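PDB 6YP4: adenylate cyclase from Hippeastrum hybrid cultivar, which acts mainly as a triphosphatase of the CYTH family, although it is named as a putative adenylyl cyclase. Local coordinates for residues I53-A58 / E93-P98; C62-K67 / S103-S108; R109-V114 / I118-D123. All coordinates share one frame; numbering follows the deposited sequence. Where two conformers were deposited one is given.

Interaction 1: I53-A58 / E93-P98; sequences IRFYDA and EVTANP. With GCP (phosphomethylphosphonic acid guanylate ester), chain B.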
loop_
_atom_site.group_PDB
_atom_site.type_symbol
_atom_site.label_atom_id
_atom_site.label_comp_id
_atom_site.label_asym_id
_atom_site.label_seq_id
_atom_site.Cartn_x
_atom_site.Cartn_y
_atom_site.Cartn_z
ATOM N N ILE A 53 -4.035 -12.085 12.570
ATOM C CA ILE A 53 -4.348 -12.532 11.215
ATOM C C ILE A 53 -5.512 -11.683 10.710
ATOM O O ILE A 53 -6.598 -11.680 11.305
ATOM C CB ILE A 53 -4.662 -14.035 11.159
ATOM C CG1 ILE A 53 -3.428 -14.866 11.575
ATOM C CG2 ILE A 53 -5.106 -14.452 9.744
ATOM C CD1 ILE A 53 -3.665 -16.378 11.549
ATOM N N ARG A 54 -5.273 -10.923 9.644
ATOM C CA ARG A 54 -6.273 -10.015 9.086
ATOM C C ARG A 54 -6.800 -10.560 7.768
ATOM O O ARG A 54 -6.018 -10.897 6.867
ATOM C CB ARG A 54 -5.694 -8.611 8.876
ATOM C CG ARG A 54 -6.568 -7.700 7.978
ATOM C CD ARG A 54 -5.948 -6.310 7.808
ATOM N NE ARG A 54 -5.899 -5.516 9.041
ATOM C CZ ARG A 54 -5.095 -4.469 9.202
ATOM N NH1 ARG A 54 -4.269 -4.118 8.219
ATOM N NH2 ARG A 54 -5.097 -3.785 10.344
ATOM N N PHE A 55 -8.123 -10.612 7.645
ATOM C CA PHE A 55 -8.792 -11.019 6.416
ATOM C C PHE A 55 -9.397 -9.796 5.742
ATOM O O PHE A 55 -10.047 -8.983 6.409
ATOM C CB PHE A 55 -9.883 -12.057 6.718
ATOM C CG PHE A 55 -9.358 -13.317 7.345
ATOM C CD1 PHE A 55 -8.740 -14.285 6.578
ATOM C CD2 PHE A 55 -9.488 -13.532 8.700
ATOM C CE1 PHE A 55 -8.249 -15.450 7.160
ATOM C CE2 PHE A 55 -8.996 -14.687 9.289
ATOM C CZ PHE A 55 -8.384 -15.647 8.523
ATOM N N TYR A 56 -9.175 -9.655 4.429
ATOM C CA TYR A 56 -9.739 -8.560 3.640
ATOM C C TYR A 56 -10.953 -9.058 2.864
ATOM O O TYR A 56 -10.898 -10.118 2.228
ATOM C CB TYR A 56 -8.707 -7.967 2.654
ATOM C CG TYR A 56 -7.606 -7.115 3.308
ATOM C CD1 TYR A 56 -6.524 -7.705 3.935
ATOM C CD2 TYR A 56 -7.659 -5.727 3.280
ATOM C CE1 TYR A 56 -5.518 -6.943 4.519
ATOM C CE2 TYR A 56 -6.645 -4.951 3.858
ATOM C CZ TYR A 56 -5.580 -5.570 4.474
ATOM O OH TYR A 56 -4.575 -4.816 5.061
ATOM N N ASP A 57 -12.046 -8.289 2.929
ATOM C CA ASP A 57 -13.291 -8.502 2.168
ATOM C C ASP A 57 -13.739 -9.949 2.358
ATOM O O ASP A 57 -13.818 -10.420 3.502
ATOM C CB ASP A 57 -13.082 -8.083 0.717
ATOM C CG ASP A 57 -12.707 -6.639 0.585
ATOM O OD1 ASP A 57 -13.085 -5.848 1.470
ATOM O OD2 ASP A 57 -12.040 -6.290 -0.405
ATOM N N ALA A 58 -14.026 -10.684 1.290
ATOM C CA ALA A 58 -14.572 -12.025 1.403
ATOM C C ALA A 58 -13.445 -13.043 1.235
ATOM O O ALA A 58 -13.363 -13.783 0.257
ATOM C CB ALA A 58 -15.685 -12.228 0.382
ATOM N N GLU A 93 -7.513 -21.907 8.299
ATOM C CA GLU A 93 -7.199 -23.156 8.997
ATOM C C GLU A 93 -6.611 -22.877 10.373
ATOM O O GLU A 93 -6.886 -23.603 11.338
ATOM C CB GLU A 93 -6.210 -24.015 8.196
ATOM C CG GLU A 93 -6.550 -24.302 6.737
ATOM C CD GLU A 93 -5.558 -25.269 6.068
ATOM O OE1 GLU A 93 -5.991 -26.319 5.557
ATOM O OE2 GLU A 93 -4.343 -24.974 6.056
ATOM N N VAL A 94 -5.748 -21.861 10.466
ATOM C CA VAL A 94 -5.227 -21.442 11.762
ATOM C C VAL A 94 -6.363 -21.013 12.671
ATOM O O VAL A 94 -6.406 -21.377 13.852
ATOM C CB VAL A 94 -4.200 -20.313 11.596
ATOM C CG1 VAL A 94 -3.878 -19.714 12.951
ATOM C CG2 VAL A 94 -2.934 -20.849 10.946
ATOM N N THR A 95 -7.293 -20.223 12.143
ATOM C CA THR A 95 -8.425 -19.799 12.953
ATOM C C THR A 95 -9.226 -20.998 13.448
ATOM O O THR A 95 -9.630 -21.041 14.616
ATOM C CB THR A 95 -9.307 -18.839 12.153
ATOM O OG1 THR A 95 -8.515 -17.749 11.674
ATOM C CG2 THR A 95 -10.426 -18.286 13.029
ATOM N N ALA A 96 -9.418 -22.007 12.595
ATOM C CA ALA A 96 -10.245 -23.153 12.965
ATOM C C ALA A 96 -9.573 -24.028 14.021
ATOM O O ALA A 96 -10.247 -24.560 14.911
ATOM C CB ALA A 96 -10.584 -23.972 11.723
ATOM N N ASN A 97 -8.256 -24.201 13.944
ATOM C CA ASN A 97 -7.518 -25.049 14.888
ATOM C C ASN A 97 -6.221 -24.364 15.283
ATOM O O ASN A 97 -5.144 -24.708 14.786
ATOM C CB ASN A 97 -7.208 -26.427 14.292
ATOM C CG ASN A 97 -8.446 -27.177 13.854
ATOM O OD1 ASN A 97 -9.221 -27.657 14.680
ATOM N ND2 ASN A 97 -8.623 -27.310 12.545
ATOM N N PRO A 98 -6.282 -23.378 16.182
ATOM C CA PRO A 98 -5.054 -22.645 16.522
ATOM C C PRO A 98 -4.018 -23.493 17.243
ATOM O O PRO A 98 -2.852 -23.084 17.298
ATOM C CB PRO A 98 -5.554 -21.482 17.398
ATOM C CG PRO A 98 -6.957 -21.804 17.743
ATOM C CD PRO A 98 -7.491 -22.711 16.693
HETATM P PG GCP B . -3.532 0.584 13.146
HETATM O O1G GCP B . -3.699 1.956 13.729
HETATM O O2G GCP B . -4.871 0.020 12.726
HETATM O O3G GCP B . -2.882 -0.321 14.163
HETATM C C3B GCP B . -2.461 0.725 11.673
HETATM P PB GCP B . -2.179 -0.976 10.990
HETATM O O1B GCP B . -1.983 -2.000 12.069
HETATM O O2B GCP B . -3.286 -1.363 10.041
HETATM O O3A GCP B . -0.778 -0.861 10.137
HETATM P PA GCP B . -0.359 -2.074 9.110
HETATM O O1A GCP B . 1.128 -2.312 9.305
HETATM O O2A GCP B . -1.138 -3.307 9.514
HETATM O "O5'" GCP B . -0.752 -1.650 7.524
HETATM C "C5'" GCP B . -1.117 -0.305 7.247
HETATM C "C4'" GCP B . 0.110 0.683 7.453
HETATM O "O4'" GCP B . 1.445 0.178 6.824
HETATM C "C3'" GCP B . -0.141 1.786 6.860
HETATM O "O3'" GCP B . 0.254 2.900 7.698
HETATM C "C2'" GCP B . 0.658 1.757 5.386
HETATM O "O2'" GCP B . 1.243 3.067 5.034
HETATM C "C1'" GCP B . 1.533 0.827 5.403
HETATM N N9 GCP B . 1.216 -0.193 4.326
HETATM C C8 GCP B . 0.527 -1.302 4.621
HETATM N N7 GCP B . 0.381 -2.035 3.502
HETATM C C5 GCP B . 0.984 -1.372 2.503
HETATM C C6 GCP B . 1.140 -1.664 1.149
HETATM O O6 GCP B . 0.688 -2.665 0.702
HETATM N N1 GCP B . 1.797 -0.818 0.356
HETATM C C2 GCP B . 2.315 0.330 0.870
HETATM N N2 GCP B . 3.014 1.179 -0.092
HETATM N N3 GCP B . 2.163 0.618 2.192
HETATM C C4 GCP B . 1.497 -0.236 3.007
#
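Ile53 meets Val94 where the strand carrying residues 53-56 packs against the helix that ends near Ala96. This is the tight part of the contact. CD1 of Ile53 lies 3.6 Å from CG1 of Val94, methyl against methyl, and the two side chains meet at a slant. The outer bond of Ile53 is extended (chi2 180°), which carries CD1 out to the helix. Behind this pair, Leu64 and Cys62 pack on Ile53, and Met101 and Leu104 pack on Val94, so the methyls sit in an apolar layer.

The Phe55-Thr95 side is looser. Thr95 OG1 sits at the edge of the Phe55 ring, near its plane and 3.8 Å from CZ. The hydroxyl makes its hydrogen bond to Gly91 O, one turn back in its own helix, so toward Phe55 it gives only van der Waals contact. Thr95 is partly exposed, and Ala96 and Asn97 beyond it lie at the surface.

Alternation along the strand turns Arg54 and Tyr56 to the other face, toward the bound nucleotide. Arg54 NH2 gives a fairly straight bond to GCP O2B (3.0 Å, 162°). NH1 reaches the same oxygen only weakly, at 3.4 Å. NH1 also bonds Tyr56 OH at 3.2 Å, with the oxygen tilted out of the guanidinium plane, and NE bonds Asn34 OD1. These bonds would restrict rotation of the guanidinium. Arg52, Lys67, Arg137 and Lys195 also bond the ligand, as does Lys28 of the second subunit. A strand with apolar side chains against an outer helix and basic ones facing a triphosphate-like chain is typical of the antiparallel CYTH tunnel fold.

Interaction 2: C62-K67 / S103-S108; sequences CVLSLK and SLLEKS. With GCP (phosphomethylphosphonic acid guanylate ester), chain B.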
loop_
_atom_site.group_PDB
_atom_site.type_symbol
_atom_site.label_atom_id
_atom_site.label_comp_id
_atom_site.label_asym_id
_atom_site.label_seq_id
_atom_site.Cartn_x
_atom_site.Cartn_y
_atom_site.Cartn_z
ATOM N N CYS A 62 -5.060 -12.037 2.894
ATOM C CA CYS A 62 -4.774 -12.370 4.291
ATOM C C CYS A 62 -3.379 -11.891 4.656
ATOM O O CYS A 62 -2.421 -12.125 3.904
ATOM C CB CYS A 62 -4.884 -13.889 4.541
ATOM S SG CYS A 62 -4.776 -14.391 6.314
ATOM N N VAL A 63 -3.247 -11.241 5.810
ATOM C CA VAL A 63 -1.966 -10.703 6.259
ATOM C C VAL A 63 -1.694 -11.158 7.689
ATOM O O VAL A 63 -2.535 -10.965 8.579
ATOM C CB VAL A 63 -1.924 -9.161 6.170
ATOM C CG1 VAL A 63 -0.559 -8.637 6.657
ATOM C CG2 VAL A 63 -2.202 -8.672 4.724
ATOM N N LEU A 64 -0.512 -11.734 7.915
ATOM C CA LEU A 64 -0.064 -12.148 9.245
ATOM C C LEU A 64 0.920 -11.127 9.793
ATOM O O LEU A 64 1.787 -10.650 9.057
ATOM C CB LEU A 64 0.591 -13.536 9.189
ATOM C CG LEU A 64 1.305 -14.124 10.401
ATOM C CD1 LEU A 64 0.264 -14.562 11.443
ATOM C CD2 LEU A 64 2.139 -15.320 9.967
ATOM N N SER A 65 0.792 -10.781 11.079
ATOM C CA SER A 65 1.696 -9.771 11.625
ATOM C C SER A 65 2.013 -10.017 13.092
ATOM O O SER A 65 1.155 -10.452 13.868
ATOM C CB SER A 65 1.128 -8.354 11.482
ATOM O OG SER A 65 -0.107 -8.211 12.146
ATOM N N LEU A 66 3.250 -9.707 13.467
ATOM C CA LEU A 66 3.650 -9.638 14.867
ATOM C C LEU A 66 4.034 -8.198 15.166
ATOM O O LEU A 66 4.880 -7.627 14.476
ATOM C CB LEU A 66 4.806 -10.598 15.161
ATOM C CG LEU A 66 5.367 -10.572 16.587
ATOM C CD1 LEU A 66 4.305 -11.065 17.577
ATOM C CD2 LEU A 66 6.599 -11.436 16.664
ATOM N N LYS A 67 3.384 -7.592 16.155
ATOM C CA LYS A 67 3.675 -6.216 16.545
ATOM C C LYS A 67 4.091 -6.182 18.009
ATOM O O LYS A 67 3.412 -6.765 18.860
ATOM C CB LYS A 67 2.471 -5.315 16.334
ATOM C CG LYS A 67 2.213 -4.933 14.906
ATOM C CD LYS A 67 0.804 -4.417 14.779
ATOM C CE LYS A 67 0.675 -3.394 13.674
ATOM N NZ LYS A 67 0.075 -2.152 14.219
ATOM N N SER A 103 2.552 -26.003 13.065
ATOM C CA SER A 103 2.727 -26.781 11.849
ATOM C C SER A 103 2.153 -26.035 10.645
ATOM O O SER A 103 2.740 -26.053 9.562
ATOM C CB SER A 103 2.091 -28.165 12.016
ATOM O OG SER A 103 0.696 -28.078 12.224
ATOM N N LEU A 104 1.035 -25.333 10.829
ATOM C CA LEU A 104 0.424 -24.628 9.709
ATOM C C LEU A 104 1.294 -23.466 9.236
ATOM O O LEU A 104 1.384 -23.202 8.026
ATOM C CB LEU A 104 -0.971 -24.130 10.101
ATOM C CG LEU A 104 -2.045 -25.195 10.328
ATOM C CD1 LEU A 104 -3.272 -24.573 10.971
ATOM C CD2 LEU A 104 -2.417 -25.896 9.045
ATOM N N LEU A 105 1.938 -22.757 10.167
ATOM C CA LEU A 105 2.753 -21.593 9.842
ATOM C C LEU A 105 4.256 -21.884 9.892
ATOM O O LEU A 105 5.054 -20.954 10.044
ATOM C CB LEU A 105 2.406 -20.443 10.791
ATOM C CG LEU A 105 0.938 -20.032 10.761
ATOM C CD1 LEU A 105 0.609 -18.924 11.737
ATOM C CD2 LEU A 105 0.576 -19.615 9.366
ATOM N N GLU A 106 4.659 -23.152 9.754
ATOM C CA GLU A 106 6.044 -23.536 10.033
ATOM C C GLU A 106 7.051 -22.802 9.148
ATOM O O GLU A 106 8.181 -22.541 9.580
ATOM C CB GLU A 106 6.189 -25.051 9.881
ATOM C CG GLU A 106 7.596 -25.580 10.010
ATOM C CD GLU A 106 8.287 -25.716 8.662
ATOM O OE1 GLU A 106 9.529 -25.593 8.617
ATOM O OE2 GLU A 106 7.588 -25.945 7.650
ATOM N N LYS A 107 6.676 -22.463 7.916
ATOM C CA LYS A 107 7.605 -21.799 7.009
ATOM C C LYS A 107 7.575 -20.278 7.110
ATOM O O LYS A 107 8.317 -19.607 6.386
ATOM C CB LYS A 107 7.334 -22.219 5.564
ATOM C CG LYS A 107 7.050 -23.697 5.385
ATOM C CD LYS A 107 6.857 -24.058 3.915
ATOM C CE LYS A 107 7.103 -25.544 3.691
ATOM N NZ LYS A 107 8.556 -25.887 3.664
ATOM N N SER A 108 6.764 -19.713 7.993
ATOM C CA SER A 108 6.630 -18.265 8.055
ATOM C C SER A 108 7.781 -17.638 8.835
ATOM O O SER A 108 8.121 -18.080 9.939
ATOM C CB SER A 108 5.302 -17.871 8.697
ATOM O OG SER A 108 5.324 -16.496 9.050
HETATM P PG GCP B . -3.532 0.584 13.146
HETATM O O1G GCP B . -3.699 1.956 13.729
HETATM O O2G GCP B . -4.871 0.020 12.726
HETATM O O3G GCP B . -2.882 -0.321 14.163
HETATM C C3B GCP B . -2.461 0.725 11.673
HETATM P PB GCP B . -2.179 -0.976 10.990
HETATM O O1B GCP B . -1.983 -2.000 12.069
HETATM O O2B GCP B . -3.286 -1.363 10.041
HETATM O O3A GCP B . -0.778 -0.861 10.137
HETATM P PA GCP B . -0.359 -2.074 9.110
HETATM O O1A GCP B . 1.128 -2.312 9.305
HETATM O O2A GCP B . -1.138 -3.307 9.514
HETATM O "O5'" GCP B . -0.752 -1.650 7.524
HETATM C "C5'" GCP B . -1.117 -0.305 7.247
HETATM C "C4'" GCP B . 0.110 0.683 7.453
HETATM O "O4'" GCP B . 1.445 0.178 6.824
HETATM C "C3'" GCP B . -0.141 1.786 6.860
HETATM O "O3'" GCP B . 0.254 2.900 7.698
HETATM C "C2'" GCP B . 0.658 1.757 5.386
HETATM O "O2'" GCP B . 1.243 3.067 5.034
HETATM C "C1'" GCP B . 1.533 0.827 5.403
HETATM N N9 GCP B . 1.216 -0.193 4.326
HETATM C C8 GCP B . 0.527 -1.302 4.621
HETATM N N7 GCP B . 0.381 -2.035 3.502
HETATM C C5 GCP B . 0.984 -1.372 2.503
HETATM C C6 GCP B . 1.140 -1.664 1.149
HETATM O O6 GCP B . 0.688 -2.665 0.702
HETATM N N1 GCP B . 1.797 -0.818 0.356
HETATM C C2 GCP B . 2.315 0.330 0.870
HETATM N N2 GCP B . 3.014 1.179 -0.092
HETATM N N3 GCP B . 2.163 0.618 2.192
HETATM C C4 GCP B . 1.497 -0.236 3.007
#
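Leu64 on its strand faces Ser108 at the end of a type I turn, Leu105 to Ser108, with their CA atoms 9.1 Å apart. The turn is closed by Ser108 N bonding Leu105 O at 2.9 Å. Across the contact, Leu64 does the work for the strand. With CG anti to the backbone N (chi1 172°), the side chain extends from the strand and brings its CD2 methyl to the turn. There CD2 touches Ser108 OG at 3.5 Å and approaches CD1 of Leu105 at 4.3 Å, a looser apolar contact.

Ser108 is an N-cap. Its OG accepts a bond from Trp111 N and a weak one from Ile110 N, so the hydroxyl is held at the start of the next helix while its oxygen rests on the Leu64 methyl. The meeting with Leu64 is van der Waals contact.

Farther along the strand, Lys67 serves the pocket. NZ bonds GCP O1B at 3.0 Å and lies 3.5 Å from GCP O3G, so its charge probably helps to neutralise the triphosphate-like chain of the analogue.

The strand is paired with strands 49-56 and 76-86. Ile110 of helix 109-118 packs on Leu64 and Leu66, while Leu105 rests on Trp111 and on Ile90 of helix 88-96. The 105-108 turn thus joins the short helix 101-104 to helix 109-118 over the outer side of the sheet.

Interaction 3: R109-V114 / I118-D123; sequences RIWRRV and IGVADD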
loop_
_atom_site.group_PDB
_atom_site.type_symbol
_atom_site.label_atom_id
_atom_site.label_comp_id
_atom_site.label_asym_id
_atom_site.label_seq_id
_atom_site.Cartn_x
_atom_site.Cartn_y
_atom_site.Cartn_z
ATOM N N ARG A 109 8.362 -16.589 8.255
ATOM C CA ARG A 109 9.273 -15.721 8.988
ATOM C C ARG A 109 8.640 -15.212 10.280
ATOM O O ARG A 109 9.310 -15.103 11.314
ATOM C CB ARG A 109 9.670 -14.552 8.086
ATOM C CG ARG A 109 10.474 -13.471 8.745
ATOM C CD ARG A 109 10.781 -12.349 7.756
ATOM N NE ARG A 109 9.739 -11.317 7.729
ATOM C CZ ARG A 109 8.959 -11.048 6.683
ATOM N NH1 ARG A 109 8.056 -10.083 6.765
ATOM N NH2 ARG A 109 9.080 -11.727 5.551
ATOM N N ILE A 110 7.340 -14.914 10.243
ATOM C CA ILE A 110 6.660 -14.328 11.397
ATOM C C ILE A 110 6.501 -15.358 12.499
ATOM O O ILE A 110 6.794 -15.102 13.675
ATOM C CB ILE A 110 5.293 -13.750 10.985
ATOM C CG1 ILE A 110 5.372 -13.024 9.641
ATOM C CG2 ILE A 110 4.766 -12.810 12.079
ATOM C CD1 ILE A 110 6.228 -11.798 9.663
ATOM N N TRP A 111 6.005 -16.548 12.147
ATOM C CA TRP A 111 5.948 -17.610 13.141
ATOM C C TRP A 111 7.339 -17.923 13.688
ATOM O O TRP A 111 7.509 -18.131 14.895
ATOM C CB TRP A 111 5.309 -18.864 12.551
ATOM C CG TRP A 111 5.296 -19.989 13.518
ATOM C CD1 TRP A 111 5.980 -21.174 13.428
ATOM C CD2 TRP A 111 4.574 -20.034 14.747
ATOM N NE1 TRP A 111 5.714 -21.953 14.538
ATOM C CE2 TRP A 111 4.850 -21.268 15.365
ATOM C CE3 TRP A 111 3.711 -19.148 15.390
ATOM C CZ2 TRP A 111 4.292 -21.640 16.592
ATOM C CZ3 TRP A 111 3.150 -19.517 16.607
ATOM C CH2 TRP A 111 3.444 -20.749 17.195
ATOM N N ARG A 112 8.352 -17.933 12.815
ATOM C CA ARG A 112 9.717 -18.151 13.288
ATOM C C ARG A 112 10.105 -17.111 14.333
ATOM O O ARG A 112 10.749 -17.442 15.333
ATOM C CB ARG A 112 10.694 -18.138 12.102
ATOM C CG ARG A 112 12.033 -18.842 12.323
ATOM C CD ARG A 112 11.884 -20.154 13.113
ATOM N NE ARG A 112 10.922 -21.062 12.509
ATOM C CZ ARG A 112 10.379 -22.093 13.155
ATOM N NH1 ARG A 112 9.498 -22.884 12.549
ATOM N NH2 ARG A 112 10.706 -22.339 14.422
ATOM N N ARG A 113 9.685 -15.855 14.141
ATOM C CA ARG A 113 10.042 -14.806 15.095
ATOM C C ARG A 113 9.301 -14.980 16.415
ATOM O O ARG A 113 9.867 -14.728 17.485
ATOM C CB ARG A 113 9.763 -13.425 14.502
ATOM C CG ARG A 113 10.313 -12.273 15.345
ATOM C CD ARG A 113 10.006 -10.903 14.738
ATOM N NE ARG A 113 10.580 -10.729 13.405
ATOM C CZ ARG A 113 11.524 -9.842 13.106
ATOM N NH1 ARG A 113 12.006 -9.038 14.044
ATOM N NH2 ARG A 113 11.986 -9.755 11.865
ATOM N N VAL A 114 8.036 -15.404 16.361
ATOM C CA VAL A 114 7.294 -15.712 17.583
ATOM C C VAL A 114 8.076 -16.711 18.424
ATOM O O VAL A 114 8.270 -16.524 19.631
ATOM C CB VAL A 114 5.888 -16.244 17.241
ATOM C CG1 VAL A 114 5.250 -16.883 18.457
ATOM C CG2 VAL A 114 4.989 -15.129 16.700
ATOM N N ILE A 118 10.133 -15.471 21.906
ATOM C CA ILE A 118 9.224 -15.662 23.031
ATOM C C ILE A 118 9.352 -17.094 23.563
ATOM O O ILE A 118 8.861 -17.415 24.650
ATOM C CB ILE A 118 7.775 -15.299 22.633
ATOM C CG1 ILE A 118 7.621 -13.787 22.387
ATOM C CG2 ILE A 118 6.764 -15.681 23.707
ATOM C CD1 ILE A 118 8.190 -13.235 21.071
ATOM N N GLY A 119 10.057 -17.954 22.834
ATOM C CA GLY A 119 10.329 -19.292 23.336
ATOM C C GLY A 119 9.130 -20.207 23.427
ATOM O O GLY A 119 9.197 -21.232 24.114
ATOM N N VAL A 120 8.028 -19.862 22.753
ATOM C CA VAL A 120 6.853 -20.724 22.746
ATOM C C VAL A 120 7.208 -22.081 22.141
ATOM O O VAL A 120 8.147 -22.209 21.342
ATOM C CB VAL A 120 5.695 -20.067 21.973
ATOM C CG1 VAL A 120 5.411 -18.666 22.509
ATOM C CG2 VAL A 120 5.976 -20.046 20.465
ATOM N N ALA A 121 6.461 -23.109 22.548
ATOM C CA ALA A 121 6.640 -24.438 21.979
ATOM C C ALA A 121 6.495 -24.377 20.464
ATOM O O ALA A 121 5.569 -23.748 19.942
ATOM C CB ALA A 121 5.625 -25.413 22.582
ATOM N N ASP A 122 7.424 -25.028 19.760
ATOM C CA ASP A 122 7.522 -24.846 18.316
ATOM C C ASP A 122 6.270 -25.319 17.584
ATOM O O ASP A 122 5.957 -24.802 16.507
ATOM C CB ASP A 122 8.755 -25.573 17.781
ATOM C CG ASP A 122 8.968 -25.339 16.300
ATOM O OD1 ASP A 122 9.374 -24.217 15.927
ATOM O OD2 ASP A 122 8.731 -26.275 15.509
ATOM N N ASP A 123 5.538 -26.282 18.147
ATOM C CA ASP A 123 4.373 -26.842 17.468
ATOM C C ASP A 123 3.098 -26.022 17.665
ATOM O O ASP A 123 2.121 -26.240 16.938
ATOM C CB ASP A 123 4.141 -28.285 17.931
ATOM C CG ASP A 123 3.599 -28.370 19.345
ATOM O OD1 ASP A 123 3.779 -27.413 20.126
ATOM O OD2 ASP A 123 2.991 -29.406 19.676
HETATM O O HOH W 1 6.985 -24.683 13.779
#
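Asp122 O is gripped by two groups: water 1, at 2.9 Å and probably as donor, and Trp111 NE1, in a weak bond of 3.5 Å. The same NE1 also gives a bond to water 1, at 3.1 Å. Both oxygens sit at the edge of the indole, near its plane, so its N-H serves mainly the water and only weakly the carbonyl.

The shortest polar bond across the contact is a salt bridge. Arg112 NH2 meets Asp122 OD1 at 2.8 Å, nearly straight (168°) and almost end-on to the carboxylate oxygen. The oxygen lies close to the guanidinium plane, and the two flat groups are 30° apart. The CB of Arg112 points away from residues 118-123, but bends at chi2 (40°) and chi3 fold the chain back to Asp122. NH1 is bonded to Glu106 O and, weakly, to water 1. Were this arginine an alanine, the Asp122 carboxylate would probably lose its charged partner and Glu106 O one of its donors.

Deeper in, the contact is apolar. Val120 CG2 packs on Val114 CG1 at 3.8 Å and near Trp111 CH2 at 4.2 Å, and Phe127 backs all three residues, edge-to-face with Trp111. At the helix end, Ile118 N bonds Val114 O weakly, at 3.1 Å, before the chain turns through Gly119 with positive phi.

The chemistry is thus layered. Valines and the indole bury the inner side, and a charged pair with a water fastens the loop back on its own helix on the more exposed side.

Interactions 1 and 2 lie side by side, with centres 11 Å apart. Their strands are sheet neighbours, joined by a probable hydrogen bond from Arg54 N to Val63 O at 2.9 Å. Both reach GCP from the inner face of the sheet. Interaction 3 continues the outer layer: its centre is 9 Å from that of interaction 2, and Leu105 O packs on Trp111 CB at 3.3 Å. It stands farther from the pocket. The side chain of Arg113, salt-bridged to Asp82, is about 13 Å from GCP and about 9 Å from that of the magnesium ligand Glu83. Interactions 1 and 3 do not touch.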